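Local coordinates for methanogen homoaconitase large subunit (Methanocaldococcus jannaschii, PDB 4KP2), which works with a small partner subunit to catalyse the reversible dehydration of (R)-homocitrate to cis-homoaconitate and the hydration of cis-homoaconitate to homoisocitrate, using a [4Fe-4S] cluster, at residues Lys305-Val310 / Gly434-Lys439; Ile315-Ile320 / Lys348-Pro353; Arg341-Asp346 / Val372-Met377; Gly392-Gly397 / Ser417-Ala422; Leu401-Arg406 / Ala422-Ala427. One frame throughout, in Å; residues are numbered along the deposited sequence.

In the fold
Four of the five contacts belong to one five-stranded parallel sheet, ordered 377-378, 348-351, 317-320, 399-402, 418-421, and its flanking helices. Interaction 2 pairs the first two of these strands in the chain; its centre is about 9 Å from that of interaction 5, about 10 Å from interaction 3 and about 11 Å from interaction 4. Interaction 3 packs beside the 377-378 border, while interactions 4 and 5 reach the 418-421 border and share Ala422. Interaction 1 encloses the others along the chain, bringing the C-terminal tail back to residues 305-310. Phe319 and Ser402 set interactions 2 and 5 near cysteines predicted to hold the iron-sulfur cluster; interactions 2, 3 and 4 touch the second subunit.

Interaction 1. Residues Lys305-Val310 / Gly434-Lys439; sequences KPISDV and GYITNK
Ile307 and Ile436 meet through their methyl groups, Ile307 CD1 lying 3.9 Å from Ile436 CG2, and this pair illustrates how a chain end is held by apolar packing. Ile307 has the larger share. With CG1 anti to the backbone N (chi1 -173°), its longer branch runs out toward the tail, so that CG1 rests 3.7 Å from Asn438 CB, the two side chains meeting at about a right angle, while CD1 carries on past Asn438 to Ile436. Val310, three residues further along, reaches the same isoleucine: its CG2 approaches Ile436 CG2 at 4.0 Å, and its carbonyl O stands 3.8 Å from Ile436 CB. Both residues thus touch Ile436 at its beta branch, while its CD1 end points on to Tyr420. The amide of Asn438 stays beside Ile307, with its ND2 bonded to Glu293 OE1. Asn438 sits within an ST turn, in which Lys439 N donates to Thr437 OG1 over 3.2 Å. Around the contact, Val295 of strand 294-296 packs on Ile307 and Val310, and helix 424-433 presents Ile429 to Thr437, while the backbone of Ile436 is hydrogen-bonded to Gly312 and Thr313 on the way to strand 317-320.

Interaction 2. Residues Ile315-Ile320 / Lys348-Pro353; sequences INQVFI and KLIVIP
Val318 and Leu349 form the tight part of this strand pair: Leu349 CD1 lies 3.2 Å from Val318 O and 3.7 Å from Val318 CG1. A chi1 of 175° swings Leu349 CG away from its own amide nitrogen and leans CD1 across toward the neighbouring strand. The shortest backbone bond of the pair falls here too, Ile350 N to Val318 O at 2.8 Å, nearly along the C=O axis. Helices 328-338 and 424-433 cover this face, Leu338 packing on Leu349 and Ala427 on Val318 and Ile320. Strands 317-320 and 348-351, linked through helix 328-338, are a beta-alpha-beta crossover, one such unit of the parallel sheet of this aconitase-family domain. The other face of the strand pair carries Gln317, Phe319, Lys348 and Ile350. Ile352 CG1 lies at the edge of the Phe319 ring, in its plane; the ring also comes within about 5 Å of the side chain of Cys386, a predicted cluster ligand. Toward the start of the strands the pair is more open to solvent and its first backbone bond is longer. Lys348 N reaches Asn316 O over 3.3 Å from 37° above the carbonyl plane, and the partly exposed Lys348 chain runs past Gln317, bringing CE to 3.4 Å from Gln317 OE1. Gln317 NE2 is held by Gly392 O, whereas Lys348 NZ has a long, weak ion pair with Glu398, and Pro87 of the second subunit packs against the lysine.

Interaction 3. Residues Arg341-Asp346 / Val372-Met377; sequences REVHKD and VKAGAM
The flat peptide group of Ala374 offers its carbonyl O to Val343 N, which approaches tilted 20° from the carbonyl plane, while further along residues 341-346 the His344 ring has Asp346 OD2 at its edge, in plane. That carbonyl belongs to the end of helix 367-374, where a Schellman motif with Gly375 as its C-prime residue turns the chain toward strand 377-378. The contact is a good example of a helix terminus whose carbonyl is taken up by a passing loop: the Val343 N to Ala374 O bond measures 3.0 Å and is almost straight at 175°. Val343 also covers the acceptor. Its CG2 branch, beside the backbone N, sits 3.3 Å from Ala374 O and 4.1 Å from Ala374 CB, and the valine goes on to pack on Leu349 of strand 348-351. Ala374 CB also fits against the main chain of the loop, 3.6 Å from Arg341 O. Glu342 and Arg341 are exposed, and the second subunit approaches the helix itself, with its Leu360 on Val372 and Lys373. The loop is braced internally as well: Asp346 N donates to His344 ND1 over 3.2 Å, from a position 27° out of the imidazole plane.

Interaction 4. Residues Gly392-Gly397 / Ser417-Ala422; sequences GVLAEG and SYIYLA
Leu394 and Ser417 stand CB to CB at 3.8 Å, the middle of a contact made mostly by carbon atoms. Past the serine, Leu394 CD1 reaches the first residues of strand 418-421, 3.6 Å from Tyr418 O and 4.2 Å from Ile419 CG1. Leu394 CG lies anti to its carbonyl carbon (chi1 -61°), which lets the branched end extend along the strand while CB stays against Ser417. Ala395 O also comes to 3.4 Å from Ser417 CB, so the same loop meets this carbon through a side chain and a carbonyl. Toward the exposed end of the loop Gly397 CA lies 4.3 Å from Tyr418 CE2, at the edge of the phenol ring and near its plane. A second shell holds these groups in place: Ser417 OG turns to His414 O, the backbone of Leu394 is bonded to Met412, and that of Gly397 to Asn416. Ala395 N is bonded to the Glu398 carboxylate, and Glu396 N to Glu94 of the second subunit, so the same loop also faces the other chain. Tyr418 in turn is bonded through its backbone to Glu398 and to Cys400 of the adjacent strand 399-402. The loop leading into strand 399-402 thus packs on the start of border strand 418-421, at the margin of the parallel sheet in the alpha-beta-alpha three-layer sandwich of the aconitase family.

Interaction 5. Residues Leu401-Arg406 / Ala422-Ala427; sequences LSTTNR and ASPKIA
Ser402 O accepts from Ala422 N over 3.1 Å, the donor standing almost straight out from the carbonyl (C=O...N angle 165°), and this bond continues the pairing of strands 399-402 and 418-421 to their ends. Leu401 fills the space beside it with both methyls: CD1 lies 3.7 Å from Ala422 CB, and CD2 reaches 3.7 Å from Ala427 CA on the first turn of helix 424-433. A chi1 near 178° turns CG of Leu401 opposite its own backbone nitrogen and points the fork toward the helix. The two branches of Thr403 part company. Its CG2 packs 3.8 Å from Pro424 N and 4.0 Å from Ala427 CB, whereas OG1 takes a hydrogen bond from Gly321 N in the loop after strand 317-320. Ser423 stands at the N-cap of the helix, its OG receiving a weak bond from Ile426 N. Away from the helix, the hydroxyls of Ser402 and Thr404 are hydrogen-bonded, OG to OG1 at 2.7 Å, and both side chains touch Phe319. The Ser402 side chain is about 7 Å from that of Cys386, a predicted cluster ligand. The end of one strand packing on the capped start of the helix that follows its neighbour fits a parallel alpha/beta fold, whose active-site loops commonly lie at C-terminal strand ends.

Interaction 1. Residues Lys305-Val310 / Gly434-Lys439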
# COMPACT_ATOMS: atom_id res chain seq x y z
N LYS A 305 16.50 24.26 11.27
CA LYS A 305 17.89 24.67 11.27
C LYS A 305 18.44 24.23 9.92
O LYS A 305 17.97 23.24 9.36
CB LYS A 305 18.66 23.98 12.39
CG LYS A 305 17.78 23.26 13.40
CD LYS A 305 17.48 24.14 14.60
CE LYS A 305 16.76 23.36 15.68
NZ LYS A 305 17.53 22.14 16.07
N PRO A 306 19.44 24.95 9.39
CA PRO A 306 20.04 24.56 8.11
C PRO A 306 20.57 23.13 8.14
O PRO A 306 20.83 22.60 9.23
CB PRO A 306 21.20 25.56 7.94
CG PRO A 306 21.44 26.11 9.31
CD PRO A 306 20.10 26.13 9.97
N ILE A 307 20.71 22.51 6.97
CA ILE A 307 21.09 21.10 6.86
C ILE A 307 22.38 20.77 7.62
O ILE A 307 22.58 19.64 8.07
CB ILE A 307 21.21 20.67 5.38
CG1 ILE A 307 21.45 19.17 5.26
CG2 ILE A 307 22.32 21.46 4.68
CD1 ILE A 307 20.36 18.33 5.87
N SER A 308 23.24 21.77 7.79
CA SER A 308 24.51 21.59 8.49
C SER A 308 24.32 21.44 10.00
O SER A 308 25.20 20.95 10.70
CB SER A 308 25.45 22.76 8.20
OG SER A 308 24.86 23.99 8.61
N ASP A 309 23.15 21.85 10.50
CA ASP A 309 22.90 21.83 11.93
C ASP A 309 22.19 20.56 12.41
O ASP A 309 22.08 20.33 13.62
CB ASP A 309 22.11 23.07 12.36
CG ASP A 309 22.97 24.31 12.42
OD1 ASP A 309 24.09 24.29 11.86
OD2 ASP A 309 22.53 25.30 13.04
N VAL A 310 21.69 19.76 11.47
CA VAL A 310 21.00 18.52 11.83
C VAL A 310 21.59 17.31 11.12
O VAL A 310 21.04 16.21 11.19
CB VAL A 310 19.49 18.61 11.52
CG1 VAL A 310 18.83 19.68 12.36
CG2 VAL A 310 19.27 18.86 10.04
N GLY A 434 21.02 6.35 5.91
CA GLY A 434 20.44 5.99 7.19
C GLY A 434 20.38 7.13 8.19
O GLY A 434 19.96 6.95 9.33
N TYR A 435 20.82 8.31 7.77
CA TYR A 435 20.77 9.49 8.63
C TYR A 435 20.56 10.76 7.81
O TYR A 435 20.87 10.80 6.62
CB TYR A 435 22.03 9.60 9.48
CG TYR A 435 23.30 9.85 8.69
CD1 TYR A 435 24.02 8.79 8.14
CD2 TYR A 435 23.79 11.14 8.51
CE1 TYR A 435 25.18 9.02 7.42
CE2 TYR A 435 24.94 11.37 7.80
CZ TYR A 435 25.64 10.31 7.25
OH TYR A 435 26.79 10.54 6.54
N ILE A 436 20.02 11.79 8.46
CA ILE A 436 19.76 13.06 7.79
C ILE A 436 21.06 13.68 7.28
O ILE A 436 21.90 14.12 8.06
CB ILE A 436 19.06 14.06 8.73
CG1 ILE A 436 17.73 13.49 9.22
CG2 ILE A 436 18.84 15.39 8.02
CD1 ILE A 436 16.96 14.43 10.12
N THR A 437 21.21 13.71 5.96
CA THR A 437 22.41 14.25 5.35
C THR A 437 22.09 14.93 4.03
O THR A 437 20.94 14.97 3.59
CB THR A 437 23.46 13.16 5.11
OG1 THR A 437 24.60 13.72 4.43
CG2 THR A 437 22.88 12.03 4.28
N ASN A 438 23.13 15.47 3.38
CA ASN A 438 22.95 16.19 2.14
C ASN A 438 23.83 15.65 1.02
O ASN A 438 23.62 15.94 -0.15
CB ASN A 438 23.23 17.68 2.36
CG ASN A 438 22.63 18.55 1.28
OD1 ASN A 438 21.67 18.15 0.61
ND2 ASN A 438 23.18 19.74 1.10
N LYS A 439 24.83 14.85 1.40
CA LYS A 439 25.77 14.29 0.44
C LYS A 439 25.61 12.78 0.33
O LYS A 439 25.76 12.21 -0.75
CB LYS A 439 27.21 14.64 0.84
CG LYS A 439 27.48 16.13 0.91
CD LYS A 439 28.86 16.43 1.47
CE LYS A 439 29.00 15.94 2.90
NZ LYS A 439 30.33 16.27 3.47

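Interaction 2. Residues Ile315-Ile320 / Lys348-Pro353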
# COMPACT_ATOMS: atom_id res chain seq x y z
N ILE A 315 17.77 8.40 11.52
CA ILE A 315 16.37 8.21 11.14
C ILE A 315 16.04 6.73 11.01
O ILE A 315 16.89 5.92 10.64
CB ILE A 315 16.02 8.97 9.84
CG1 ILE A 315 17.12 8.77 8.79
CG2 ILE A 315 15.84 10.45 10.11
CD1 ILE A 315 16.88 7.60 7.85
N ASN A 316 14.79 6.38 11.30
CA ASN A 316 14.36 4.99 11.25
C ASN A 316 13.35 4.74 10.14
O ASN A 316 13.09 3.59 9.78
CB ASN A 316 13.76 4.57 12.60
CG ASN A 316 14.66 4.93 13.77
OD1 ASN A 316 14.26 5.68 14.66
ND2 ASN A 316 15.87 4.39 13.77
N GLN A 317 12.80 5.81 9.58
CA GLN A 317 11.82 5.70 8.51
C GLN A 317 11.84 6.95 7.63
O GLN A 317 12.08 8.05 8.12
CB GLN A 317 10.42 5.46 9.08
CG GLN A 317 9.35 5.19 8.03
CD GLN A 317 7.98 4.96 8.63
OE1 GLN A 317 7.58 3.82 8.87
NE2 GLN A 317 7.25 6.04 8.87
N VAL A 318 11.59 6.77 6.34
CA VAL A 318 11.53 7.90 5.42
C VAL A 318 10.30 7.80 4.53
O VAL A 318 10.09 6.79 3.86
CB VAL A 318 12.78 7.98 4.53
CG1 VAL A 318 12.62 9.09 3.50
CG2 VAL A 318 14.03 8.22 5.37
N PHE A 319 9.48 8.84 4.54
CA PHE A 319 8.30 8.87 3.68
C PHE A 319 8.43 9.92 2.58
O PHE A 319 8.81 11.06 2.84
CB PHE A 319 7.03 9.12 4.49
CG PHE A 319 5.82 9.38 3.65
CD1 PHE A 319 5.33 8.40 2.80
CD2 PHE A 319 5.17 10.60 3.69
CE1 PHE A 319 4.22 8.63 2.02
CE2 PHE A 319 4.06 10.84 2.92
CZ PHE A 319 3.58 9.85 2.08
N ILE A 320 8.10 9.52 1.36
CA ILE A 320 8.16 10.43 0.22
C ILE A 320 6.88 10.34 -0.61
O ILE A 320 6.60 9.31 -1.22
CB ILE A 320 9.35 10.10 -0.71
CG1 ILE A 320 10.67 10.25 0.04
CG2 ILE A 320 9.33 10.99 -1.94
CD1 ILE A 320 11.89 9.92 -0.80
N LYS A 348 13.26 2.01 6.93
CA LYS A 348 12.28 1.57 5.95
C LYS A 348 11.76 2.75 5.13
O LYS A 348 11.30 3.75 5.68
CB LYS A 348 11.12 0.85 6.64
CG LYS A 348 10.64 1.54 7.91
CD LYS A 348 9.77 0.61 8.74
CE LYS A 348 9.41 1.26 10.07
NZ LYS A 348 8.69 0.32 10.97
N LEU A 349 11.85 2.63 3.81
CA LEU A 349 11.43 3.70 2.91
C LEU A 349 10.03 3.47 2.37
O LEU A 349 9.71 2.39 1.87
CB LEU A 349 12.43 3.84 1.76
CG LEU A 349 12.07 4.85 0.67
CD1 LEU A 349 11.92 6.25 1.26
CD2 LEU A 349 13.12 4.84 -0.42
N ILE A 350 9.19 4.49 2.47
CA ILE A 350 7.82 4.42 1.97
C ILE A 350 7.59 5.46 0.88
O ILE A 350 7.79 6.65 1.10
CB ILE A 350 6.80 4.64 3.10
CG1 ILE A 350 7.01 3.62 4.22
CG2 ILE A 350 5.38 4.56 2.57
CD1 ILE A 350 6.08 3.80 5.40
N VAL A 351 7.16 5.00 -0.29
CA VAL A 351 6.93 5.90 -1.42
C VAL A 351 5.49 5.81 -1.91
O VAL A 351 5.02 4.73 -2.28
CB VAL A 351 7.88 5.59 -2.59
CG1 VAL A 351 7.61 6.53 -3.75
CG2 VAL A 351 9.33 5.70 -2.13
N ILE A 352 4.80 6.94 -1.92
CA ILE A 352 3.42 7.00 -2.38
C ILE A 352 3.21 8.16 -3.34
O ILE A 352 3.27 9.32 -2.95
CB ILE A 352 2.44 7.17 -1.20
CG1 ILE A 352 2.58 6.03 -0.20
CG2 ILE A 352 1.01 7.26 -1.71
CD1 ILE A 352 1.63 6.12 0.97
N PRO A 353 2.96 7.85 -4.62
CA PRO A 353 2.69 8.89 -5.62
C PRO A 353 1.41 9.65 -5.28
O PRO A 353 0.47 9.07 -4.75
CB PRO A 353 2.50 8.09 -6.92
CG PRO A 353 2.13 6.71 -6.48
CD PRO A 353 2.88 6.49 -5.20

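Interaction 3. Residues Arg341-Asp346 / Val372-Met377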
# COMPACT_ATOMS: atom_id res chain seq x y z
N ARG A 341 21.48 2.61 -5.85
CA ARG A 341 21.74 2.35 -4.44
C ARG A 341 20.62 1.56 -3.79
O ARG A 341 19.58 1.30 -4.41
CB ARG A 341 21.94 3.67 -3.69
CG ARG A 341 23.06 4.54 -4.23
CD ARG A 341 24.42 3.89 -3.99
NE ARG A 341 24.70 3.73 -2.57
CZ ARG A 341 25.25 4.66 -1.80
NH1 ARG A 341 25.59 5.83 -2.32
NH2 ARG A 341 25.47 4.42 -0.51
N GLU A 342 20.82 1.17 -2.53
CA GLU A 342 19.80 0.48 -1.76
C GLU A 342 19.53 1.26 -0.48
O GLU A 342 20.40 1.97 0.02
CB GLU A 342 20.25 -0.94 -1.42
CG GLU A 342 20.57 -1.80 -2.63
CD GLU A 342 21.02 -3.20 -2.25
OE1 GLU A 342 20.76 -3.61 -1.10
OE2 GLU A 342 21.62 -3.88 -3.10
N VAL A 343 18.32 1.11 0.05
CA VAL A 343 17.95 1.78 1.29
C VAL A 343 18.72 1.18 2.46
O VAL A 343 18.83 -0.04 2.57
CB VAL A 343 16.44 1.69 1.56
CG1 VAL A 343 16.07 2.43 2.84
CG2 VAL A 343 15.66 2.25 0.38
N HIS A 344 19.25 2.04 3.33
CA HIS A 344 20.01 1.60 4.50
C HIS A 344 19.19 0.63 5.35
O HIS A 344 17.97 0.74 5.44
CB HIS A 344 20.44 2.82 5.32
CG HIS A 344 21.36 2.49 6.45
ND1 HIS A 344 20.90 2.01 7.66
CD2 HIS A 344 22.70 2.60 6.57
CE1 HIS A 344 21.93 1.82 8.47
NE2 HIS A 344 23.03 2.17 7.83
N LYS A 345 19.89 -0.32 5.97
CA LYS A 345 19.25 -1.45 6.64
C LYS A 345 18.26 -1.07 7.74
O LYS A 345 17.17 -1.63 7.82
CB LYS A 345 20.32 -2.40 7.21
CG LYS A 345 19.75 -3.61 7.92
CD LYS A 345 20.86 -4.50 8.46
CE LYS A 345 21.76 -3.72 9.41
NZ LYS A 345 21.01 -3.17 10.57
N ASP A 346 18.65 -0.13 8.59
CA ASP A 346 17.85 0.21 9.77
C ASP A 346 16.75 1.24 9.49
O ASP A 346 16.14 1.76 10.42
CB ASP A 346 18.75 0.69 10.90
CG ASP A 346 19.69 -0.39 11.40
OD1 ASP A 346 19.24 -1.55 11.53
OD2 ASP A 346 20.88 -0.08 11.64
N VAL A 372 11.52 0.28 -5.97
CA VAL A 372 11.36 -1.11 -5.54
C VAL A 372 12.71 -1.83 -5.47
O VAL A 372 12.94 -2.61 -4.55
CB VAL A 372 10.41 -1.88 -6.47
CG1 VAL A 372 10.17 -3.28 -5.94
CG2 VAL A 372 9.09 -1.14 -6.62
N LYS A 373 13.58 -1.55 -6.44
CA LYS A 373 14.92 -2.12 -6.43
C LYS A 373 15.69 -1.69 -5.19
O LYS A 373 16.41 -2.48 -4.58
CB LYS A 373 15.70 -1.70 -7.68
CG LYS A 373 15.26 -2.40 -8.96
CD LYS A 373 15.90 -1.75 -10.17
CE LYS A 373 15.38 -2.35 -11.47
NZ LYS A 373 15.72 -3.79 -11.60
N ALA A 374 15.52 -0.43 -4.81
CA ALA A 374 16.17 0.11 -3.63
C ALA A 374 15.57 -0.48 -2.36
O ALA A 374 16.22 -0.50 -1.31
CB ALA A 374 16.07 1.63 -3.61
N GLY A 375 14.34 -0.95 -2.45
CA GLY A 375 13.68 -1.60 -1.33
C GLY A 375 12.60 -0.76 -0.68
O GLY A 375 12.27 -0.95 0.49
N ALA A 376 12.05 0.17 -1.45
CA ALA A 376 10.99 1.04 -0.94
C ALA A 376 9.66 0.30 -0.87
O ALA A 376 9.45 -0.68 -1.59
CB ALA A 376 10.86 2.28 -1.81
N MET A 377 8.77 0.77 -0.00
CA MET A 377 7.44 0.19 0.11
C MET A 377 6.41 1.05 -0.61
O MET A 377 5.96 2.07 -0.09
CB MET A 377 7.05 0.01 1.58
CG MET A 377 7.70 -1.20 2.25
SD MET A 377 7.14 -1.46 3.94
CE MET A 377 7.87 -0.06 4.77

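Interaction 4. Residues Gly392-Gly397 / Ser417-Ala422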
# COMPACT_ATOMS: atom_id res chain seq x y z
N GLY A 392 2.09 4.02 7.71
CA GLY A 392 3.42 3.75 8.22
C GLY A 392 3.59 4.30 9.63
O GLY A 392 4.38 5.22 9.85
N VAL A 393 2.86 3.72 10.57
CA VAL A 393 2.83 4.20 11.95
C VAL A 393 4.18 4.04 12.66
O VAL A 393 4.83 3.00 12.54
CB VAL A 393 1.72 3.48 12.75
CG1 VAL A 393 1.73 3.93 14.21
CG2 VAL A 393 0.37 3.75 12.12
N LEU A 394 4.58 5.07 13.38
CA LEU A 394 5.84 5.06 14.13
C LEU A 394 5.67 4.47 15.52
O LEU A 394 4.59 4.55 16.11
CB LEU A 394 6.39 6.48 14.25
CG LEU A 394 6.72 7.21 12.95
CD1 LEU A 394 7.22 8.61 13.27
CD2 LEU A 394 7.76 6.44 12.16
N ALA A 395 6.74 3.89 16.04
CA ALA A 395 6.75 3.37 17.40
C ALA A 395 7.41 4.37 18.34
O ALA A 395 7.81 5.46 17.91
CB ALA A 395 7.47 2.03 17.45
N GLU A 396 7.54 4.00 19.60
CA GLU A 396 8.13 4.88 20.60
C GLU A 396 9.63 5.05 20.39
O GLU A 396 10.38 4.08 20.36
CB GLU A 396 7.86 4.36 22.01
CG GLU A 396 8.35 5.28 23.11
CD GLU A 396 7.96 4.80 24.49
OE1 GLU A 396 7.42 3.68 24.61
OE2 GLU A 396 8.19 5.55 25.46
N GLY A 397 10.05 6.31 20.24
CA GLY A 397 11.46 6.62 20.05
C GLY A 397 11.89 6.49 18.60
O GLY A 397 13.07 6.62 18.29
N SER A 417 7.26 9.62 19.53
CA SER A 417 7.93 9.46 18.25
C SER A 417 8.35 10.81 17.69
O SER A 417 7.89 11.85 18.16
CB SER A 417 7.03 8.73 17.26
OG SER A 417 5.79 9.41 17.09
N TYR A 418 9.22 10.80 16.69
CA TYR A 418 9.77 12.04 16.15
C TYR A 418 9.64 12.12 14.63
O TYR A 418 9.76 11.12 13.93
CB TYR A 418 11.23 12.20 16.56
CG TYR A 418 11.45 12.13 18.05
CD1 TYR A 418 11.36 13.27 18.84
CD2 TYR A 418 11.75 10.93 18.67
CE1 TYR A 418 11.56 13.21 20.20
CE2 TYR A 418 11.95 10.86 20.04
CZ TYR A 418 11.85 12.01 20.80
OH TYR A 418 12.05 11.94 22.16
N ILE A 419 9.39 13.33 14.14
CA ILE A 419 9.22 13.57 12.71
C ILE A 419 10.11 14.71 12.24
O ILE A 419 10.23 15.73 12.92
CB ILE A 419 7.75 13.91 12.37
CG1 ILE A 419 6.81 12.81 12.87
CG2 ILE A 419 7.57 14.11 10.87
CD1 ILE A 419 5.36 13.08 12.60
N TYR A 420 10.73 14.54 11.08
CA TYR A 420 11.51 15.61 10.46
C TYR A 420 10.99 15.88 9.06
O TYR A 420 10.66 14.95 8.32
CB TYR A 420 12.99 15.24 10.41
CG TYR A 420 13.70 15.27 11.75
CD1 TYR A 420 13.52 14.26 12.68
CD2 TYR A 420 14.56 16.31 12.07
CE1 TYR A 420 14.16 14.29 13.90
CE2 TYR A 420 15.21 16.35 13.29
CZ TYR A 420 15.01 15.33 14.20
OH TYR A 420 15.65 15.36 15.42
N LEU A 421 10.90 17.15 8.69
CA LEU A 421 10.39 17.54 7.38
C LEU A 421 11.51 18.02 6.46
O LEU A 421 12.35 18.82 6.87
CB LEU A 421 9.33 18.63 7.52
CG LEU A 421 8.11 18.30 8.38
CD1 LEU A 421 7.19 19.50 8.47
CD2 LEU A 421 7.38 17.10 7.80
N ALA A 422 11.51 17.53 5.23
CA ALA A 422 12.54 17.90 4.26
C ALA A 422 12.08 17.71 2.82
O ALA A 422 10.91 17.40 2.57
CB ALA A 422 13.82 17.12 4.52

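Interaction 5. Residues Leu401-Arg406 / Ala422-Ala427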
# COMPACT_ATOMS: atom_id res chain seq x y z
N LEU A 401 11.68 10.79 8.65
CA LEU A 401 11.92 11.94 7.79
C LEU A 401 10.89 11.95 6.67
O LEU A 401 10.91 11.07 5.80
CB LEU A 401 13.33 11.90 7.22
CG LEU A 401 13.68 13.05 6.26
CD1 LEU A 401 13.62 14.38 6.97
CD2 LEU A 401 15.05 12.84 5.64
N SER A 402 10.00 12.93 6.68
CA SER A 402 8.89 12.95 5.74
C SER A 402 8.90 14.18 4.82
O SER A 402 9.52 15.19 5.13
CB SER A 402 7.56 12.89 6.48
OG SER A 402 6.47 12.93 5.58
N THR A 403 8.21 14.06 3.69
CA THR A 403 8.05 15.17 2.77
C THR A 403 6.68 15.81 2.96
O THR A 403 6.24 16.61 2.13
CB THR A 403 8.19 14.72 1.30
OG1 THR A 403 7.19 13.75 1.00
CG2 THR A 403 9.57 14.11 1.06
N THR A 404 6.02 15.46 4.06
CA THR A 404 4.72 16.01 4.39
C THR A 404 4.83 17.43 4.93
O THR A 404 5.88 18.06 4.85
CB THR A 404 3.98 15.14 5.43
OG1 THR A 404 4.85 14.85 6.52
CG2 THR A 404 3.50 13.85 4.80
N ASN A 405 3.73 17.93 5.49
CA ASN A 405 3.68 19.30 5.99
C ASN A 405 3.44 19.40 7.49
O ASN A 405 3.59 20.47 8.08
CB ASN A 405 2.63 20.10 5.23
CG ASN A 405 1.34 19.32 5.02
OD1 ASN A 405 0.98 18.47 5.82
ND2 ASN A 405 0.65 19.61 3.92
N ARG A 406 3.06 18.28 8.11
CA ARG A 406 2.84 18.25 9.55
C ARG A 406 4.06 17.71 10.30
O ARG A 406 4.79 16.86 9.79
CB ARG A 406 1.59 17.45 9.91
CG ARG A 406 0.36 18.30 10.14
CD ARG A 406 -0.27 18.74 8.83
NE ARG A 406 -1.00 17.65 8.18
CZ ARG A 406 -2.27 17.35 8.43
NH1 ARG A 406 -2.95 18.06 9.32
NH2 ARG A 406 -2.85 16.34 7.80
N ALA A 422 11.51 17.53 5.23
CA ALA A 422 12.54 17.90 4.26
C ALA A 422 12.08 17.71 2.82
O ALA A 422 10.91 17.40 2.57
CB ALA A 422 13.82 17.12 4.52
N SER A 423 13.00 17.89 1.89
CA SER A 423 12.71 17.74 0.47
C SER A 423 12.88 16.28 0.04
O SER A 423 13.58 15.53 0.72
CB SER A 423 13.63 18.64 -0.36
OG SER A 423 14.98 18.22 -0.25
N PRO A 424 12.24 15.88 -1.07
CA PRO A 424 12.40 14.52 -1.60
C PRO A 424 13.86 14.18 -1.87
O PRO A 424 14.26 13.03 -1.71
CB PRO A 424 11.64 14.58 -2.92
CG PRO A 424 10.60 15.62 -2.71
CD PRO A 424 11.23 16.65 -1.82
N LYS A 425 14.64 15.18 -2.27
CA LYS A 425 16.07 15.01 -2.48
C LYS A 425 16.76 14.54 -1.21
O LYS A 425 17.41 13.50 -1.19
CB LYS A 425 16.69 16.33 -2.95
CG LYS A 425 18.21 16.31 -3.00
CD LYS A 425 18.75 17.70 -3.27
CE LYS A 425 20.27 17.73 -3.24
NZ LYS A 425 20.80 19.11 -3.37
N ILE A 426 16.61 15.33 -0.14
CA ILE A 426 17.22 15.00 1.14
C ILE A 426 16.62 13.72 1.72
O ILE A 426 17.32 12.93 2.35
CB ILE A 426 17.04 16.16 2.15
CG1 ILE A 426 17.59 17.46 1.56
CG2 ILE A 426 17.73 15.85 3.47
CD1 ILE A 426 17.47 18.65 2.48
N ALA A 427 15.32 13.53 1.50
CA ALA A 427 14.63 12.35 1.99
C ALA A 427 15.20 11.07 1.38
O ALA A 427 15.38 10.07 2.06
CB ALA A 427 13.13 12.45 1.71